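KLLA0C04147p (Kluyveromyces lactis, PDB 5H2D) binds ergosterol through its OSBP-related (ORD) domain and probably transfers sterols between membranes. Local coordinates at residues R139-H147 with T394-K402; M57-F66 with R116-L124. One frame throughout, in Å; residues are numbered along the deposited sequence.

Contact 1: R139-H147 with T394-K402; sequences RFFTEQVSH and TYQQRWFKK. With SO4 (sulfate ion), chain F.
Phe141 brings the edge of its ring toward the face of Trp399 in an offset edge-to-face pair, planes at 90°, with CZ 3.6 Å from Trp399 CD1. The Phe141 and Phe400 side chains slide past each other in opposite directions, CE2 against CE1, and Tyr419 stacks on the Phe141 ring. Glu143 follows, its CG anti to the backbone N (chi1 177°) and the chain extended beyond, which carries the carboxylate straight to the backbone of the other segment. Glu143 OE1 takes Arg398 N on its syn lone pair, 2.9 Å and nearly straight at 172°; Glu143 OE2 takes Trp399 N on the syn side at 2.9 Å, more bent. One carboxylate thus grips two consecutive amides, pinning the chain just ahead of strand 400-404 to strand 138-146, one of the antiparallel strands of the sterol-binding OSBP-family domain. OE2 also lies at the edge of the Phe400 ring, while the Arg398 guanidinium turns off to a salt bridge with Glu431. A water donates to Glu143 OE1 and Gln144 O and accepts from Tyr395 OH. At Val145, which with Ser146 forms a classic beta bulge opposite Ile151, the carbonyl O receives Gln397 NE2 at 2.9 Å in the carbonyl plane, and Gln397 CG packs against the valine CB and CG1, both 3.6 Å away.

Contact 2: M57-F66 with R116-L124; sequences MTRMTLPVSF and RVAKPFNPL. With ERG (ergosterol), chain B.
Phe66 and Ala118 bring the two backbones closest, their CA atoms 4.3 Å apart, while at the other end Thr58 and Asn122 stand at 7.1 Å. Lys119 N, at the start of strand 119-121, gives Phe66 O a short, straight hydrogen bond of 2.7 Å (177°), although it comes from above the carbonyl plane. Val117, centre of an inverse gamma turn, sets its carbonyl O in plane at the edge of the Phe66 ring, 3.5 Å from CD1. Between these ends the Lys119 side chain spans the gap. Its chain leaves opposite the backbone N, stays extended to CD and bends at chi3 (148°), running along the 57-66 loop: CG meets Met57 CG, CD lies 3.6 Å from Leu62 CD1, and NZ reaches Met57 O in a hydrogen bond of 3.2 Å. A leucine in place of Lys119 would probably leave the Met57 carbonyl without this donor and the loop at Met57 less firmly tied to the strand. Farther along, Thr58 CG2 rests against Asn122 ND2. Ergosterol lies against both segments: Met57 SD is 3.6 Å from sterol C16, Val117 CG1 touches C26 and Leu62 CD1 touches C27, with Ala118 O near C23. Segments 57-66 and 116-124 line part of the ORD sterol pocket, round the side chain of the ligand and the neighbouring ring, while its hydroxyl end is hydrogen-bonded to Lys205.

Along the chain contact 2 comes first: it closes a loop of 49 residues, just over half of them helical, by bringing the 57-66 loop onto strand 119-121. Contact 1 opens only afterwards and closes a much longer one, joining strand 138-146 to the C-terminal region after helix 367-390. The two are in series, neither nested nor crossed, with centres about 22 Å apart. They meet nonetheless, since Gln144 CB packs on Leu124 O and the His147 ring, at CE1, comes near Asn122 ND2. Contact 2 lines part of the sterol pocket, whereas contact 1 fastens the C-terminal hairpin 400-404/411-415 against the strands, with the side chain of Thr142 about 11 Å from ergosterol.

Contact 1: R139-H147 with T394-K402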
# COMPACT_ATOMS: atom_id res chain seq x y z
N ARG A 139 1.48 -8.06 10.97
CA ARG A 139 0.42 -8.72 10.24
C ARG A 139 -0.37 -7.66 9.49
O ARG A 139 -0.68 -6.61 10.05
CB ARG A 139 -0.51 -9.53 11.18
CG ARG A 139 -1.35 -8.69 12.13
CD ARG A 139 -2.07 -9.59 13.14
NE ARG A 139 -3.14 -8.86 13.81
CZ ARG A 139 -3.87 -9.35 14.80
NH1 ARG A 139 -3.64 -10.58 15.26
NH2 ARG A 139 -4.83 -8.62 15.34
N PHE A 140 -0.66 -7.94 8.22
CA PHE A 140 -1.43 -7.07 7.34
C PHE A 140 -2.70 -7.80 6.92
O PHE A 140 -2.65 -8.98 6.56
CB PHE A 140 -0.62 -6.70 6.09
CG PHE A 140 -1.42 -6.04 4.99
CD1 PHE A 140 -1.53 -4.65 4.94
CD2 PHE A 140 -2.04 -6.80 4.00
CE1 PHE A 140 -2.26 -4.04 3.93
CE2 PHE A 140 -2.77 -6.18 2.98
CZ PHE A 140 -2.87 -4.80 2.95
N PHE A 141 -3.82 -7.10 6.92
CA PHE A 141 -5.07 -7.67 6.44
C PHE A 141 -5.86 -6.62 5.69
O PHE A 141 -5.86 -5.44 6.07
CB PHE A 141 -5.93 -8.22 7.59
CG PHE A 141 -7.19 -8.85 7.10
CD1 PHE A 141 -7.15 -10.06 6.43
CD2 PHE A 141 -8.41 -8.22 7.26
CE1 PHE A 141 -8.31 -10.65 5.94
CE2 PHE A 141 -9.58 -8.80 6.78
CZ PHE A 141 -9.52 -10.02 6.12
N THR A 142 -6.55 -7.04 4.63
CA THR A 142 -7.37 -6.11 3.87
C THR A 142 -8.58 -6.86 3.31
O THR A 142 -8.50 -8.05 2.99
CB THR A 142 -6.56 -5.43 2.74
OG1 THR A 142 -7.38 -4.50 2.04
CG2 THR A 142 -6.04 -6.46 1.74
N GLU A 143 -9.71 -6.14 3.21
CA GLU A 143 -10.94 -6.65 2.62
C GLU A 143 -11.43 -5.65 1.58
O GLU A 143 -11.38 -4.44 1.81
CB GLU A 143 -12.04 -6.86 3.67
CG GLU A 143 -13.38 -7.32 3.09
CD GLU A 143 -14.45 -7.56 4.16
OE1 GLU A 143 -15.53 -8.07 3.81
OE2 GLU A 143 -14.21 -7.26 5.34
N GLN A 144 -11.91 -6.16 0.45
CA GLN A 144 -12.57 -5.31 -0.54
C GLN A 144 -13.98 -5.03 -0.01
O GLN A 144 -14.85 -5.91 -0.04
CB GLN A 144 -12.58 -5.97 -1.91
CG GLN A 144 -13.00 -5.02 -3.04
CD GLN A 144 -11.95 -3.97 -3.36
OE1 GLN A 144 -10.90 -3.89 -2.72
NE2 GLN A 144 -12.24 -3.15 -4.38
N VAL A 145 -14.20 -3.81 0.52
CA VAL A 145 -15.46 -3.46 1.17
C VAL A 145 -16.49 -2.86 0.23
O VAL A 145 -17.68 -2.79 0.59
CB VAL A 145 -15.18 -2.50 2.35
CG1 VAL A 145 -14.38 -3.22 3.43
CG2 VAL A 145 -14.43 -1.26 1.89
N SER A 146 -16.09 -2.46 -0.99
CA SER A 146 -17.01 -1.93 -1.99
C SER A 146 -16.48 -2.28 -3.37
O SER A 146 -15.26 -2.37 -3.59
CB SER A 146 -17.18 -0.41 -1.85
OG SER A 146 -18.13 0.11 -2.79
N HIS A 147 -17.41 -2.50 -4.31
CA HIS A 147 -17.09 -2.73 -5.71
C HIS A 147 -17.52 -1.57 -6.59
O HIS A 147 -16.79 -1.20 -7.53
CB HIS A 147 -17.75 -4.03 -6.19
CG HIS A 147 -17.58 -4.31 -7.65
ND1 HIS A 147 -16.35 -4.46 -8.26
CD2 HIS A 147 -18.50 -4.50 -8.63
CE1 HIS A 147 -16.52 -4.71 -9.55
NE2 HIS A 147 -17.81 -4.74 -9.80
N THR A 394 -29.20 -5.52 2.19
CA THR A 394 -28.08 -4.61 2.36
C THR A 394 -26.79 -5.42 2.51
O THR A 394 -26.67 -6.23 3.43
CB THR A 394 -28.27 -3.73 3.60
OG1 THR A 394 -29.49 -2.98 3.48
CG2 THR A 394 -27.10 -2.76 3.75
N TYR A 395 -25.84 -5.20 1.61
CA TYR A 395 -24.57 -5.91 1.71
C TYR A 395 -23.83 -5.52 2.98
O TYR A 395 -23.74 -4.34 3.33
CB TYR A 395 -23.68 -5.62 0.49
CG TYR A 395 -22.35 -6.33 0.58
CD1 TYR A 395 -22.25 -7.69 0.29
CD2 TYR A 395 -21.20 -5.66 0.98
CE1 TYR A 395 -21.04 -8.35 0.38
CE2 TYR A 395 -20.00 -6.32 1.08
CZ TYR A 395 -19.92 -7.66 0.78
OH TYR A 395 -18.73 -8.32 0.87
N GLN A 396 -23.28 -6.52 3.67
CA GLN A 396 -22.50 -6.30 4.87
C GLN A 396 -21.09 -6.82 4.66
O GLN A 396 -20.90 -7.97 4.23
CB GLN A 396 -23.15 -6.97 6.09
CG GLN A 396 -24.49 -6.35 6.49
CD GLN A 396 -25.20 -7.14 7.57
OE1 GLN A 396 -24.98 -8.34 7.73
NE2 GLN A 396 -26.06 -6.46 8.33
N GLN A 397 -20.11 -5.98 4.96
CA GLN A 397 -18.72 -6.41 5.01
C GLN A 397 -18.54 -7.45 6.11
O GLN A 397 -19.28 -7.48 7.10
CB GLN A 397 -17.81 -5.21 5.28
CG GLN A 397 -17.80 -4.17 4.16
CD GLN A 397 -19.04 -3.30 4.13
OE1 GLN A 397 -19.75 -3.16 5.13
NE2 GLN A 397 -19.30 -2.69 2.98
N ARG A 398 -17.54 -8.31 5.94
CA ARG A 398 -17.34 -9.39 6.90
C ARG A 398 -16.42 -9.00 8.06
O ARG A 398 -16.69 -9.36 9.21
CB ARG A 398 -16.77 -10.62 6.20
CG ARG A 398 -16.46 -11.76 7.13
CD ARG A 398 -16.19 -13.04 6.35
NE ARG A 398 -17.39 -13.48 5.65
CZ ARG A 398 -17.48 -13.69 4.34
NH1 ARG A 398 -16.42 -13.51 3.56
NH2 ARG A 398 -18.63 -14.09 3.82
N TRP A 399 -15.35 -8.25 7.78
CA TRP A 399 -14.28 -8.07 8.75
C TRP A 399 -14.08 -6.63 9.17
O TRP A 399 -13.25 -6.38 10.05
CB TRP A 399 -12.96 -8.62 8.17
CG TRP A 399 -13.07 -10.05 7.70
CD1 TRP A 399 -13.03 -10.49 6.40
CD2 TRP A 399 -13.26 -11.21 8.51
NE1 TRP A 399 -13.17 -11.87 6.37
CE2 TRP A 399 -13.32 -12.32 7.65
CE3 TRP A 399 -13.39 -11.41 9.89
CZ2 TRP A 399 -13.50 -13.63 8.13
CZ3 TRP A 399 -13.57 -12.70 10.36
CH2 TRP A 399 -13.62 -13.79 9.49
N PHE A 400 -14.80 -5.69 8.56
CA PHE A 400 -14.74 -4.27 8.87
C PHE A 400 -16.15 -3.72 8.96
O PHE A 400 -17.08 -4.26 8.35
CB PHE A 400 -13.99 -3.46 7.79
CG PHE A 400 -12.53 -3.80 7.66
CD1 PHE A 400 -12.12 -4.89 6.90
CD2 PHE A 400 -11.56 -2.97 8.22
CE1 PHE A 400 -10.75 -5.18 6.77
CE2 PHE A 400 -10.20 -3.25 8.09
CZ PHE A 400 -9.80 -4.36 7.35
N LYS A 401 -16.30 -2.63 9.71
CA LYS A 401 -17.54 -1.88 9.74
C LYS A 401 -17.21 -0.39 9.72
O LYS A 401 -16.27 0.05 10.38
CB LYS A 401 -18.38 -2.20 11.00
CG LYS A 401 -19.62 -1.32 11.12
CD LYS A 401 -20.72 -1.97 11.96
CE LYS A 401 -22.00 -1.13 11.89
NZ LYS A 401 -23.22 -1.91 12.28
N LYS A 402 -17.98 0.37 8.96
CA LYS A 402 -17.74 1.81 8.89
C LYS A 402 -18.14 2.45 10.21
O LYS A 402 -19.25 2.23 10.71
CB LYS A 402 -18.50 2.43 7.72
CG LYS A 402 -18.14 3.90 7.47
CD LYS A 402 -18.99 4.50 6.34
CE LYS A 402 -18.49 4.08 4.97
NZ LYS A 402 -17.27 4.84 4.58
S SO4 F . -20.37 -4.97 -12.61
O1 SO4 F . -20.56 -6.04 -13.58
O2 SO4 F . -19.38 -5.36 -11.62
O3 SO4 F . -19.85 -3.79 -13.30
O4 SO4 F . -21.65 -4.65 -11.97
O HOH W 1 -16.73 -6.77 1.77

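Contact 2: M57-F66 with R116-L124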
# COMPACT_ATOMS: atom_id res chain seq x y z
N MET A 57 -10.38 3.36 -14.99
CA MET A 57 -9.59 2.13 -15.09
C MET A 57 -10.48 0.89 -15.06
O MET A 57 -10.21 -0.09 -15.76
CB MET A 57 -8.57 2.10 -13.95
CG MET A 57 -8.08 0.73 -13.56
SD MET A 57 -6.80 0.91 -12.30
CE MET A 57 -7.78 1.13 -10.79
N THR A 58 -11.54 0.92 -14.26
CA THR A 58 -12.38 -0.27 -14.10
C THR A 58 -13.34 -0.47 -15.26
O THR A 58 -13.75 -1.61 -15.51
CB THR A 58 -13.18 -0.21 -12.80
OG1 THR A 58 -14.08 0.91 -12.86
CG2 THR A 58 -12.26 -0.07 -11.61
N ARG A 59 -13.72 0.60 -15.96
CA ARG A 59 -14.63 0.50 -17.09
C ARG A 59 -13.92 0.13 -18.39
O ARG A 59 -14.60 -0.06 -19.40
CB ARG A 59 -15.38 1.82 -17.29
CG ARG A 59 -16.25 2.23 -16.11
CD ARG A 59 -17.64 1.61 -16.18
NE ARG A 59 -17.60 0.15 -16.09
CZ ARG A 59 -17.40 -0.53 -14.96
NH1 ARG A 59 -17.21 0.13 -13.82
NH2 ARG A 59 -17.38 -1.85 -14.98
N MET A 60 -12.60 0.05 -18.39
CA MET A 60 -11.85 -0.27 -19.60
C MET A 60 -11.60 -1.76 -19.72
O MET A 60 -11.38 -2.45 -18.72
CB MET A 60 -10.51 0.46 -19.61
CG MET A 60 -10.60 1.95 -19.84
SD MET A 60 -8.94 2.65 -19.77
CE MET A 60 -9.29 4.39 -20.04
N THR A 61 -11.61 -2.24 -20.95
CA THR A 61 -11.11 -3.57 -21.27
C THR A 61 -9.74 -3.42 -21.90
O THR A 61 -9.57 -2.67 -22.87
CB THR A 61 -12.06 -4.31 -22.21
OG1 THR A 61 -12.77 -3.36 -23.03
CG2 THR A 61 -13.06 -5.13 -21.41
N LEU A 62 -8.76 -4.13 -21.35
CA LEU A 62 -7.38 -3.95 -21.77
C LEU A 62 -6.79 -5.28 -22.18
O LEU A 62 -7.16 -6.33 -21.64
CB LEU A 62 -6.54 -3.33 -20.63
CG LEU A 62 -7.05 -1.98 -20.14
CD1 LEU A 62 -6.46 -1.66 -18.78
CD2 LEU A 62 -6.71 -0.87 -21.13
N PRO A 63 -5.87 -5.27 -23.14
CA PRO A 63 -5.11 -6.48 -23.45
C PRO A 63 -4.23 -6.86 -22.27
O PRO A 63 -3.92 -6.04 -21.40
CB PRO A 63 -4.28 -6.08 -24.66
CG PRO A 63 -4.08 -4.61 -24.48
CD PRO A 63 -5.36 -4.10 -23.88
N VAL A 64 -3.81 -8.13 -22.26
CA VAL A 64 -3.05 -8.63 -21.12
C VAL A 64 -1.71 -7.90 -20.97
O VAL A 64 -1.16 -7.85 -19.87
CB VAL A 64 -2.84 -10.15 -21.24
CG1 VAL A 64 -1.89 -10.47 -22.37
CG2 VAL A 64 -2.33 -10.71 -19.92
N SER A 65 -1.18 -7.33 -22.05
CA SER A 65 0.02 -6.52 -21.97
C SER A 65 -0.12 -5.37 -20.98
O SER A 65 0.89 -4.86 -20.48
CB SER A 65 0.38 -5.98 -23.36
OG SER A 65 0.63 -7.04 -24.26
N PHE A 66 -1.34 -4.93 -20.69
CA PHE A 66 -1.54 -3.82 -19.76
C PHE A 66 -2.27 -4.28 -18.50
O PHE A 66 -2.90 -3.47 -17.81
CB PHE A 66 -2.24 -2.65 -20.45
CG PHE A 66 -1.38 -2.00 -21.48
CD1 PHE A 66 -0.21 -1.35 -21.10
CD2 PHE A 66 -1.69 -2.09 -22.83
CE1 PHE A 66 0.63 -0.78 -22.04
CE2 PHE A 66 -0.85 -1.52 -23.77
CZ PHE A 66 0.30 -0.86 -23.37
N ARG A 116 5.91 -0.43 -14.05
CA ARG A 116 4.73 -1.30 -14.02
C ARG A 116 3.53 -0.51 -14.55
O ARG A 116 2.64 -0.11 -13.80
CB ARG A 116 4.51 -1.85 -12.60
CG ARG A 116 5.59 -2.85 -12.21
CD ARG A 116 5.73 -2.90 -10.70
NE ARG A 116 4.64 -3.65 -10.11
CZ ARG A 116 4.52 -3.86 -8.80
NH1 ARG A 116 5.41 -3.35 -7.95
NH2 ARG A 116 3.50 -4.59 -8.35
N VAL A 117 3.52 -0.29 -15.86
CA VAL A 117 2.43 0.44 -16.51
C VAL A 117 1.38 -0.61 -16.86
O VAL A 117 1.34 -1.15 -17.98
CB VAL A 117 2.91 1.24 -17.72
CG1 VAL A 117 1.76 1.97 -18.40
CG2 VAL A 117 3.97 2.26 -17.29
N ALA A 118 0.52 -0.91 -15.89
CA ALA A 118 -0.38 -2.04 -16.01
C ALA A 118 -1.44 -1.96 -14.94
O ALA A 118 -1.18 -1.50 -13.82
CB ALA A 118 0.36 -3.38 -15.90
N LYS A 119 -2.63 -2.45 -15.28
CA LYS A 119 -3.77 -2.44 -14.38
C LYS A 119 -3.74 -3.66 -13.47
O LYS A 119 -3.80 -4.80 -13.97
CB LYS A 119 -5.06 -2.43 -15.20
CG LYS A 119 -6.36 -2.48 -14.42
CD LYS A 119 -7.52 -2.50 -15.41
CE LYS A 119 -8.71 -3.28 -14.90
NZ LYS A 119 -9.82 -3.27 -15.91
N PRO A 120 -3.64 -3.50 -12.14
CA PRO A 120 -3.80 -4.64 -11.23
C PRO A 120 -5.24 -5.14 -11.27
O PRO A 120 -6.15 -4.45 -11.74
CB PRO A 120 -3.48 -4.07 -9.85
CG PRO A 120 -2.79 -2.73 -10.11
CD PRO A 120 -3.43 -2.24 -11.41
N PHE A 121 -5.45 -6.33 -10.71
CA PHE A 121 -6.80 -6.87 -10.68
C PHE A 121 -7.71 -6.01 -9.80
O PHE A 121 -7.32 -5.54 -8.72
CB PHE A 121 -6.81 -8.31 -10.17
CG PHE A 121 -6.59 -9.32 -11.25
CD1 PHE A 121 -5.32 -9.52 -11.78
CD2 PHE A 121 -7.65 -10.08 -11.73
CE1 PHE A 121 -5.11 -10.46 -12.80
CE2 PHE A 121 -7.44 -11.02 -12.74
CZ PHE A 121 -6.18 -11.20 -13.28
N ASN A 122 -8.93 -5.80 -10.27
CA ASN A 122 -9.97 -5.16 -9.50
C ASN A 122 -10.52 -6.22 -8.54
O ASN A 122 -11.11 -7.21 -8.99
CB ASN A 122 -11.03 -4.62 -10.46
CG ASN A 122 -12.06 -3.74 -9.78
OD1 ASN A 122 -11.86 -3.28 -8.67
ND2 ASN A 122 -13.18 -3.51 -10.46
N PRO A 123 -10.33 -6.08 -7.22
CA PRO A 123 -10.71 -7.16 -6.31
C PRO A 123 -12.21 -7.39 -6.33
O PRO A 123 -13.00 -6.45 -6.48
CB PRO A 123 -10.23 -6.66 -4.94
CG PRO A 123 -9.20 -5.60 -5.25
CD PRO A 123 -9.74 -4.93 -6.50
N LEU A 124 -12.60 -8.65 -6.19
CA LEU A 124 -14.02 -8.95 -6.08
C LEU A 124 -14.56 -8.41 -4.76
O LEU A 124 -13.83 -8.26 -3.77
CB LEU A 124 -14.27 -10.46 -6.16
CG LEU A 124 -13.75 -11.14 -7.42
CD1 LEU A 124 -14.06 -12.63 -7.37
CD2 LEU A 124 -14.35 -10.54 -8.69
C1 ERG B . 0.15 3.70 -5.66
C2 ERG B . 0.50 3.38 -4.21
C3 ERG B . -0.79 3.23 -3.45
C4 ERG B . -1.63 2.10 -4.05
C5 ERG B . -1.82 2.25 -5.46
C6 ERG B . -3.00 1.80 -6.03
C7 ERG B . -3.25 1.85 -7.42
C8 ERG B . -2.28 2.35 -8.30
C9 ERG B . -1.16 3.03 -7.74
C10 ERG B . -0.74 2.62 -6.30
C11 ERG B . 0.09 3.13 -8.72
C12 ERG B . -0.31 3.38 -10.18
C13 ERG B . -1.32 2.29 -10.59
C14 ERG B . -2.57 2.54 -9.70
C15 ERG B . -3.59 1.63 -10.35
C16 ERG B . -3.30 1.74 -11.87
C17 ERG B . -1.97 2.54 -11.96
C18 ERG B . -0.75 0.86 -10.48
C19 ERG B . 0.07 1.30 -6.42
C20 ERG B . -1.20 2.10 -13.22
C21 ERG B . 0.17 2.75 -13.39
C22 ERG B . -2.08 2.49 -14.41
C23 ERG B . -2.69 1.44 -15.27
C24 ERG B . -3.60 1.85 -16.43
C25 ERG B . -3.28 0.97 -17.64
C26 ERG B . -1.81 1.21 -18.04
C27 ERG B . -4.15 1.31 -18.86
C28 ERG B . -5.03 1.66 -15.96
O1 ERG B . -0.52 2.96 -2.03